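Local coordinates for periplasmic sugar-binding domain protein (Pseudomonas fluorescens Pf-5, PDB 3H75) that probably binds a carbohydrate in the periplasm, between the two alpha/beta domains of a bacterial solute-binding protein, at residues D61-L66 against S85-F90; V69-V74 against L154-A159; A125-L130 against R168-E173. All blocks are in the same frame, centred on the assembly; numbering follows the deposited sequence.

How the contacts relate
Contact 1 comes first along the chain and closes the shortest loop, pairing strand 65-69 with strand 88-93 inside the parallel sheet. Two residues after 61-66 the chain enters 69-74, so contact 2 opens within that loop and closes only at 154-159, crossing contact 1. Before it closes, helix 122-137 has opened contact 3, which ends at 168-173; contacts 2 and 3 therefore cross and share helix 158-173. Contacts 1 and 3 are in series, their centres about 38 Å apart on opposite sides of the chain's centre. Contact 1 joins two strands of the parallel sheet, contact 3 two helices of the domain built on the mixed sheet, while contact 2 reaches from one domain to the other.

Contact 1 of 3, residues D61-L66 against S85-F90; sequences DKPDYL and SGIKLF
On one face of the sheet Y65 and K88 run side by side in the same direction, both with CG anti to the carbonyl carbon. The aliphatic part of the lysine lies along the ring obliquely, with K88 CD 3.4 Å from Y65 CE1. Their polar ends share one water, which donates to Y65 OH and accepts from K88 NZ; D276 OD2 is also hydrogen-bonded to Y65 OH and forms a salt bridge with the K88 ammonium. A phenylalanine here in place of the tyrosine would lack the hydroxyl and would probably leave D276 and the water each short of one partner. On the other face L66 and L89 also lie alongside each other, L66 CB meeting L89 CD2 at 3.6 Å. Branched and apolar, I87 crosses K62 at about a right angle, so that I87 CD1 sits 3.6 Å from K62 CB, while I87 CG2 reaches L66 CB. Just before it, the backbone angles of G86 call for glycine, since a CB would press on the carbonyl O of S85; S85 OG, itself hydrogen-bonded to S82 O, accepts from I87 N in an ST turn. Three backbone bonds set the register: K88 N-D64 O (3.0 Å), L66 N-K88 O (2.9 Å) and F90 N-L66 O (3.0 Å). Such pairing of adjacent parallel strands is typical of a beta-alpha-beta unit, here completed by helix 74-82.

Contact 2 of 3, residues V69-V74 against L154-A159; sequences VNEQYV and LKVTPA
Two loops that leave the C-terminal ends of strands in different domains meet here: 69-74 follows strand 65-69, while the segment 154-159 follows strand 146-152 and leads into helix 158-173. In this family such strand-end loops line the cleft between the domains, where the sugar is generally held. The ring of P158 packs against the backbone, P158 CG lying 3.4 Å from N70 O. Proline, which has no N-H, suits the first turn of a helix, where backbone nitrogens have no helix carbonyl to bond. T157, the N-cap residue, starts its side chain away from 69-74; T157 OG1 donates to L154 O over 2.9 Å and makes a weak hydrogen bond with A160 N, as threonine can. L154 O also accepts from T157 N, which closes a type I turn. The extended chain of Q72 crosses V156 at about a right angle, and Q72 OE1 stops 3.4 Å from V156 O; both are acceptors, so this is no bond. E71 adds a looser touch, E71 OE2 lying 4.2 Å from V156 CG2. With no hydrogen bond or salt bridge between the segments and little surface buried, the touch is consistent with domains that can move apart.

Contact 3 of 3, residues A125-L130 against R168-E173; sequences AGYRML and RRALAE
Polar interactions gather round the ring of Y127, which chi1 of 176° (CG anti to the backbone N) sends across to the second helix. Its hydroxyl donates to the carboxylate: Y127 OH is 2.7 Å from E173 OE1 and uses the syn lone pair of that oxygen, with the carboxylate plane perpendicular to the ring. Over one face lies the guanidinium of R169, stacked nearly flat with the planes 16° apart; R169 CZ is 4.3 Å from the ring centroid, a cation-pi contact with R169 NH2 above the middle of the ring. Bent at chi3, R169 also makes a salt bridge with E123 through its other terminal nitrogen, NH1, which would tend to hold the group in place. Tyrosine thus serves both partners, face to one and hydroxyl to the other. Closer to the helix axes the contacts are apolar. A170 CB meets Y127 CD1 at 3.7 Å, from the side of the ring opposite R169, while A170 N lies at the ring edge; L130 CD2 touches both A170 CB and L171 CD2, each at 3.6 Å. The small side chain of A170 suits a close approach, the axes coming within 8.3 Å at an angle of 39°. L171 packs on strand 177-184, M129 (selenomethionine) reaches strands 236-240 and 257-260, and G126 O bonds W210, so both helices rest against the mixed sheet.

Contact 1 of 3, residues D61-L66 against S85-F90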
loop_
_atom_site.group_PDB
_atom_site.type_symbol
_atom_site.label_atom_id
_atom_site.label_comp_id
_atom_site.label_asym_id
_atom_site.label_seq_id
_atom_site.Cartn_x
_atom_site.Cartn_y
_atom_site.Cartn_z
ATOM N N ASP A 61 -17.748 -7.090 -25.244
ATOM C CA ASP A 61 -17.824 -7.767 -23.956
ATOM C C ASP A 61 -17.053 -6.978 -22.905
ATOM O O ASP A 61 -16.133 -7.497 -22.273
ATOM C CB ASP A 61 -17.252 -9.183 -24.060
ATOM C CG ASP A 61 -18.119 -10.100 -24.901
ATOM O OD1 ASP A 61 -19.285 -10.337 -24.516
ATOM O OD2 ASP A 61 -17.635 -10.583 -25.945
ATOM N N LYS A 62 -17.426 -5.715 -22.736
ATOM C CA LYS A 62 -16.779 -4.853 -21.756
ATOM C C LYS A 62 -17.228 -5.265 -20.358
ATOM O O LYS A 62 -18.342 -5.760 -20.172
ATOM C CB LYS A 62 -17.159 -3.390 -21.997
ATOM C CG LYS A 62 -16.762 -2.837 -23.352
ATOM C CD LYS A 62 -17.232 -1.397 -23.502
ATOM C CE LYS A 62 -16.889 -0.835 -24.868
ATOM N NZ LYS A 62 -17.559 -1.588 -25.964
ATOM N N PRO A 63 -16.364 -5.074 -19.353
ATOM C CA PRO A 63 -16.727 -5.441 -17.983
ATOM C C PRO A 63 -17.687 -4.404 -17.413
ATOM O O PRO A 63 -17.811 -3.302 -17.954
ATOM C CB PRO A 63 -15.383 -5.433 -17.265
ATOM C CG PRO A 63 -14.673 -4.294 -17.943
ATOM C CD PRO A 63 -14.993 -4.534 -19.409
ATOM N N ASP A 64 -18.374 -4.748 -16.332
ATOM C CA ASP A 64 -19.286 -3.796 -15.714
ATOM C C ASP A 64 -18.466 -2.688 -15.065
ATOM O O ASP A 64 -18.830 -1.513 -15.128
ATOM C CB ASP A 64 -20.151 -4.478 -14.650
ATOM C CG ASP A 64 -21.104 -5.498 -15.236
ATOM O OD1 ASP A 64 -21.771 -5.174 -16.239
ATOM O OD2 ASP A 64 -21.196 -6.619 -14.693
ATOM N N TYR A 65 -17.351 -3.079 -14.451
ATOM C CA TYR A 65 -16.461 -2.146 -13.765
ATOM C C TYR A 65 -15.010 -2.285 -14.206
ATOM O O TYR A 65 -14.540 -3.384 -14.519
ATOM C CB TYR A 65 -16.505 -2.389 -12.251
ATOM C CG TYR A 65 -17.866 -2.225 -11.624
ATOM C CD1 TYR A 65 -18.285 -0.989 -11.138
ATOM C CD2 TYR A 65 -18.744 -3.306 -11.533
ATOM C CE1 TYR A 65 -19.551 -0.829 -10.575
ATOM C CE2 TYR A 65 -20.012 -3.156 -10.974
ATOM C CZ TYR A 65 -20.406 -1.915 -10.501
ATOM O OH TYR A 65 -21.666 -1.761 -9.967
ATOM N N LEU A 66 -14.307 -1.156 -14.203
ATOM C CA LEU A 66 -12.890 -1.094 -14.536
ATOM C C LEU A 66 -12.259 -0.449 -13.302
ATOM O O LEU A 66 -12.592 0.684 -12.949
ATOM C CB LEU A 66 -12.656 -0.208 -15.766
ATOM C CG LEU A 66 -11.424 -0.384 -16.670
ATOM C CD1 LEU A 66 -10.833 0.987 -16.977
ATOM C CD2 LEU A 66 -10.386 -1.298 -16.034
ATOM N N SER A 85 -18.173 4.820 -22.694
ATOM C CA SER A 85 -17.900 3.390 -22.791
ATOM C C SER A 85 -18.956 2.545 -22.089
ATOM O O SER A 85 -19.091 1.356 -22.367
ATOM C CB SER A 85 -16.532 3.072 -22.187
ATOM O OG SER A 85 -16.557 3.243 -20.781
ATOM N N GLY A 86 -19.693 3.160 -21.171
ATOM C CA GLY A 86 -20.713 2.431 -20.441
ATOM C C GLY A 86 -20.126 1.655 -19.278
ATOM O O GLY A 86 -20.851 1.011 -18.519
ATOM N N ILE A 87 -18.805 1.711 -19.138
ATOM C CA ILE A 87 -18.125 1.014 -18.055
ATOM C C ILE A 87 -17.996 1.936 -16.852
ATOM O O ILE A 87 -17.635 3.105 -16.991
ATOM C CB ILE A 87 -16.708 0.574 -18.468
ATOM C CG1 ILE A 87 -16.783 -0.324 -19.703
ATOM C CG2 ILE A 87 -16.032 -0.170 -17.313
ATOM C CD1 ILE A 87 -15.426 -0.752 -20.231
ATOM N N LYS A 88 -18.308 1.406 -15.676
ATOM C CA LYS A 88 -18.208 2.172 -14.441
ATOM C C LYS A 88 -16.760 2.087 -13.974
ATOM O O LYS A 88 -16.157 1.015 -14.007
ATOM C CB LYS A 88 -19.147 1.592 -13.380
ATOM C CG LYS A 88 -20.633 1.762 -13.696
ATOM C CD LYS A 88 -21.499 1.099 -12.636
ATOM C CE LYS A 88 -22.979 1.335 -12.893
ATOM N NZ LYS A 88 -23.813 0.755 -11.804
ATOM N N LEU A 89 -16.199 3.214 -13.552
ATOM C CA LEU A 89 -14.815 3.240 -13.100
ATOM C C LEU A 89 -14.676 3.348 -11.596
ATOM O O LEU A 89 -15.485 3.995 -10.929
ATOM C CB LEU A 89 -14.069 4.420 -13.722
ATOM C CG LEU A 89 -14.012 4.544 -15.242
ATOM C CD1 LEU A 89 -13.200 5.778 -15.604
ATOM C CD2 LEU A 89 -13.394 3.302 -15.842
ATOM N N PHE A 90 -13.633 2.719 -11.069
ATOM C CA PHE A 90 -13.355 2.773 -9.645
ATOM C C PHE A 90 -11.859 3.019 -9.490
ATOM O O PHE A 90 -11.038 2.201 -9.910
ATOM C CB PHE A 90 -13.754 1.471 -8.960
ATOM C CG PHE A 90 -14.008 1.626 -7.492
ATOM C CD1 PHE A 90 -15.011 2.476 -7.042
ATOM C CD2 PHE A 90 -13.235 0.943 -6.560
ATOM C CE1 PHE A 90 -15.244 2.653 -5.677
ATOM C CE2 PHE A 90 -13.456 1.110 -5.196
ATOM C CZ PHE A 90 -14.465 1.970 -4.752
HETATM O O HOH W 1 -21.063 -0.741 -16.520
HETATM O O HOH W 2 -23.273 -2.263 -12.193
#

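Contact 2 of 3, residues V69-V74 against L154-A159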
loop_
_atom_site.group_PDB
_atom_site.type_symbol
_atom_site.label_atom_id
_atom_site.label_comp_id
_atom_site.label_asym_id
_atom_site.label_seq_id
_atom_site.Cartn_x
_atom_site.Cartn_y
_atom_site.Cartn_z
ATOM N N VAL A 69 -5.481 1.948 -10.318
ATOM C CA VAL A 69 -4.792 2.711 -9.290
ATOM C C VAL A 69 -4.595 4.124 -9.816
ATOM O O VAL A 69 -4.310 4.322 -10.997
ATOM C CB VAL A 69 -3.424 2.086 -8.968
ATOM C CG1 VAL A 69 -2.696 2.930 -7.942
ATOM C CG2 VAL A 69 -3.616 0.662 -8.449
ATOM N N ASN A 70 -4.748 5.112 -8.944
ATOM C CA ASN A 70 -4.595 6.490 -9.376
ATOM C C ASN A 70 -3.134 6.895 -9.538
ATOM O O ASN A 70 -2.257 6.454 -8.784
ATOM C CB ASN A 70 -5.291 7.431 -8.389
ATOM C CG ASN A 70 -5.696 8.744 -9.026
ATOM O OD1 ASN A 70 -5.519 8.942 -10.229
ATOM N ND2 ASN A 70 -6.251 9.647 -8.227
ATOM N N GLU A 71 -2.895 7.725 -10.547
ATOM C CA GLU A 71 -1.579 8.266 -10.871
ATOM C C GLU A 71 -1.861 9.580 -11.597
ATOM O O GLU A 71 -2.947 9.760 -12.149
ATOM C CB GLU A 71 -0.802 7.310 -11.777
ATOM C CG GLU A 71 0.612 7.787 -12.085
ATOM C CD GLU A 71 1.397 6.798 -12.921
ATOM O OE1 GLU A 71 0.834 5.745 -13.287
ATOM O OE2 GLU A 71 2.580 7.076 -13.211
ATOM N N GLN A 72 -0.896 10.494 -11.607
ATOM C CA GLN A 72 -1.093 11.798 -12.236
ATOM C C GLN A 72 -0.973 11.872 -13.756
ATOM O O GLN A 72 -1.291 12.905 -14.349
ATOM C CB GLN A 72 -0.137 12.821 -11.615
ATOM C CG GLN A 72 1.315 12.380 -11.596
ATOM C CD GLN A 72 2.244 13.450 -11.055
ATOM O OE1 GLN A 72 3.408 13.183 -10.754
ATOM N NE2 GLN A 72 1.736 14.672 -10.935
ATOM N N TYR A 73 -0.531 10.795 -14.397
ATOM C CA TYR A 73 -0.379 10.834 -15.847
ATOM C C TYR A 73 -1.258 9.864 -16.632
ATOM O O TYR A 73 -1.875 10.250 -17.623
ATOM C CB TYR A 73 1.095 10.627 -16.214
ATOM C CG TYR A 73 2.001 11.734 -15.714
ATOM C CD1 TYR A 73 1.848 13.045 -16.170
ATOM C CD2 TYR A 73 2.995 11.479 -14.770
ATOM C CE1 TYR A 73 2.661 14.075 -15.695
ATOM C CE2 TYR A 73 3.813 12.504 -14.288
ATOM C CZ TYR A 73 3.639 13.797 -14.756
ATOM O OH TYR A 73 4.434 14.815 -14.277
ATOM N N VAL A 74 -1.331 8.614 -16.192
ATOM C CA VAL A 74 -2.137 7.622 -16.894
ATOM C C VAL A 74 -3.617 7.636 -16.518
ATOM O O VAL A 74 -4.482 7.514 -17.383
ATOM C CB VAL A 74 -1.575 6.202 -16.670
ATOM C CG1 VAL A 74 -2.486 5.171 -17.320
ATOM C CG2 VAL A 74 -0.175 6.111 -17.254
ATOM N N LEU A 154 8.685 5.200 -6.079
ATOM C CA LEU A 154 8.714 5.882 -7.365
ATOM C C LEU A 154 8.263 7.308 -7.062
ATOM O O LEU A 154 7.139 7.525 -6.614
ATOM C CB LEU A 154 7.753 5.205 -8.350
ATOM C CG LEU A 154 8.187 3.845 -8.911
ATOM C CD1 LEU A 154 6.996 3.160 -9.571
ATOM C CD2 LEU A 154 9.319 4.029 -9.914
ATOM N N LYS A 155 9.147 8.273 -7.293
ATOM C CA LYS A 155 8.851 9.671 -6.998
ATOM C C LYS A 155 7.513 10.200 -7.511
ATOM O O LYS A 155 6.822 10.932 -6.801
ATOM C CB LYS A 155 9.976 10.569 -7.522
ATOM C CG LYS A 155 9.846 12.025 -7.079
ATOM C CD LYS A 155 11.007 12.875 -7.576
ATOM C CE LYS A 155 10.875 14.314 -7.092
ATOM N NZ LYS A 155 11.982 15.176 -7.587
ATOM N N VAL A 156 7.140 9.830 -8.731
ATOM C CA VAL A 156 5.894 10.323 -9.315
ATOM C C VAL A 156 4.601 9.689 -8.811
ATOM O O VAL A 156 3.518 10.127 -9.192
ATOM C CB VAL A 156 5.905 10.187 -10.859
ATOM C CG1 VAL A 156 7.101 10.921 -11.441
ATOM C CG2 VAL A 156 5.926 8.719 -11.253
ATOM N N THR A 157 4.700 8.677 -7.953
ATOM C CA THR A 157 3.497 8.011 -7.456
ATOM C C THR A 157 2.936 8.608 -6.169
ATOM O O THR A 157 3.682 9.075 -5.307
ATOM C CB THR A 157 3.749 6.507 -7.212
ATOM O OG1 THR A 157 4.604 6.339 -6.072
ATOM C CG2 THR A 157 4.410 5.878 -8.428
ATOM N N PRO A 158 1.603 8.605 -6.032
ATOM C CA PRO A 158 0.965 9.148 -4.830
ATOM C C PRO A 158 1.348 8.389 -3.554
ATOM O O PRO A 158 1.451 8.987 -2.487
ATOM C CB PRO A 158 -0.530 9.067 -5.157
ATOM C CG PRO A 158 -0.610 8.022 -6.249
ATOM C CD PRO A 158 0.603 8.311 -7.069
ATOM N N ALA A 159 1.566 7.080 -3.658
ATOM C CA ALA A 159 1.947 6.305 -2.479
ATOM C C ALA A 159 3.254 6.854 -1.922
ATOM O O ALA A 159 3.412 7.018 -0.708
ATOM C CB ALA A 159 2.113 4.834 -2.839
#

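Contact 3 of 3, residues A125-L130 against R168-E173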
loop_
_atom_site.group_PDB
_atom_site.type_symbol
_atom_site.label_atom_id
_atom_site.label_comp_id
_atom_site.label_asym_id
_atom_site.label_seq_id
_atom_site.Cartn_x
_atom_site.Cartn_y
_atom_site.Cartn_z
ATOM N N ALA A 125 0.836 6.403 7.576
ATOM C CA ALA A 125 1.871 5.372 7.636
ATOM C C ALA A 125 3.275 5.979 7.609
ATOM O O ALA A 125 4.159 5.565 8.370
ATOM C CB ALA A 125 1.699 4.391 6.486
ATOM N N GLY A 126 3.481 6.961 6.735
ATOM C CA GLY A 126 4.782 7.602 6.632
ATOM C C GLY A 126 5.127 8.359 7.898
ATOM O O GLY A 126 6.264 8.356 8.367
ATOM N N TYR A 127 4.126 9.027 8.453
ATOM C CA TYR A 127 4.290 9.795 9.683
ATOM C C TYR A 127 4.592 8.854 10.851
ATOM O O TYR A 127 5.573 9.031 11.577
ATOM C CB TYR A 127 2.999 10.566 9.956
ATOM C CG TYR A 127 2.971 11.349 11.246
ATOM C CD1 TYR A 127 3.742 12.499 11.404
ATOM C CD2 TYR A 127 2.137 10.964 12.296
ATOM C CE1 TYR A 127 3.680 13.249 12.573
ATOM C CE2 TYR A 127 2.068 11.709 13.472
ATOM C CZ TYR A 127 2.842 12.850 13.601
ATOM O OH TYR A 127 2.790 13.585 14.765
ATOM N N ARG A 128 3.747 7.845 11.020
ATOM C CA ARG A 128 3.908 6.898 12.116
ATOM C C ARG A 128 5.226 6.143 12.074
ATOM O O ARG A 128 5.786 5.833 13.119
ATOM C CB ARG A 128 2.728 5.922 12.142
ATOM C CG ARG A 128 1.423 6.573 12.606
ATOM C CD ARG A 128 1.535 7.054 14.049
ATOM N NE ARG A 128 0.486 8.010 14.399
ATOM C CZ ARG A 128 0.503 8.765 15.492
ATOM N NH1 ARG A 128 1.516 8.676 16.346
ATOM N NH2 ARG A 128 -0.487 9.616 15.729
HETATM N N MSE A 129 5.740 5.852 10.882
HETATM C CA MSE A 129 7.010 5.137 10.831
HETATM C C MSE A 129 8.126 5.901 11.515
HETATM O O MSE A 129 8.890 5.317 12.279
HETATM C CB MSE A 129 7.424 4.817 9.397
HETATM C CG MSE A 129 6.666 3.640 8.791
HETATM SE SE MSE A 129 7.504 2.986 7.167
HETATM C CE MSE A 129 7.025 4.455 5.975
ATOM N N LEU A 130 8.233 7.200 11.261
ATOM C CA LEU A 130 9.297 7.956 11.906
ATOM C C LEU A 130 9.037 8.075 13.403
ATOM O O LEU A 130 9.962 7.920 14.195
ATOM C CB LEU A 130 9.459 9.351 11.293
ATOM C CG LEU A 130 10.718 10.062 11.814
ATOM C CD1 LEU A 130 11.949 9.243 11.457
ATOM C CD2 LEU A 130 10.821 11.450 11.227
ATOM N N ARG A 168 7.774 14.069 6.288
ATOM C CA ARG A 168 8.100 15.488 6.425
ATOM C C ARG A 168 7.394 16.105 7.626
ATOM O O ARG A 168 7.959 16.955 8.309
ATOM C CB ARG A 168 7.715 16.253 5.157
ATOM C CG ARG A 168 8.472 15.813 3.904
ATOM C CD ARG A 168 9.944 16.209 3.943
ATOM N NE ARG A 168 10.655 15.748 2.749
ATOM C CZ ARG A 168 11.951 15.946 2.525
ATOM N NH1 ARG A 168 12.686 16.602 3.409
ATOM N NH2 ARG A 168 12.521 15.462 1.426
ATOM N N ARG A 169 6.158 15.689 7.884
ATOM C CA ARG A 169 5.427 16.223 9.025
ATOM C C ARG A 169 6.113 15.815 10.325
ATOM O O ARG A 169 6.252 16.624 11.243
ATOM C CB ARG A 169 3.981 15.735 9.006
ATOM C CG ARG A 169 3.081 16.521 8.068
ATOM C CD ARG A 169 1.693 15.907 8.049
ATOM N NE ARG A 169 1.258 15.567 9.400
ATOM C CZ ARG A 169 0.597 14.456 9.710
ATOM N NH1 ARG A 169 0.291 13.579 8.763
ATOM N NH2 ARG A 169 0.259 14.213 10.969
ATOM N N ALA A 170 6.560 14.563 10.395
ATOM C CA ALA A 170 7.243 14.074 11.589
ATOM C C ALA A 170 8.585 14.786 11.766
ATOM O O ALA A 170 8.980 15.117 12.884
ATOM C CB ALA A 170 7.449 12.561 11.495
ATOM N N LEU A 171 9.290 15.031 10.665
ATOM C CA LEU A 171 10.574 15.724 10.751
ATOM C C LEU A 171 10.405 17.153 11.258
ATOM O O LEU A 171 11.263 17.671 11.968
ATOM C CB LEU A 171 11.272 15.745 9.393
ATOM C CG LEU A 171 11.837 14.401 8.922
ATOM C CD1 LEU A 171 12.314 14.530 7.484
ATOM C CD2 LEU A 171 12.994 13.967 9.822
ATOM N N ALA A 172 9.304 17.797 10.887
ATOM C CA ALA A 172 9.076 19.167 11.323
ATOM C C ALA A 172 8.839 19.237 12.825
ATOM O O ALA A 172 9.092 20.261 13.450
ATOM C CB ALA A 172 7.884 19.760 10.582
ATOM N N GLU A 173 8.359 18.137 13.397
ATOM C CA GLU A 173 8.073 18.075 14.822
ATOM C C GLU A 173 9.281 17.648 15.638
ATOM O O GLU A 173 9.274 17.758 16.865
ATOM C CB GLU A 173 6.912 17.109 15.075
ATOM C CG GLU A 173 5.637 17.519 14.354
ATOM C CD GLU A 173 4.507 16.511 14.482
ATOM O OE1 GLU A 173 4.745 15.391 14.976
ATOM O OE2 GLU A 173 3.373 16.845 14.071
#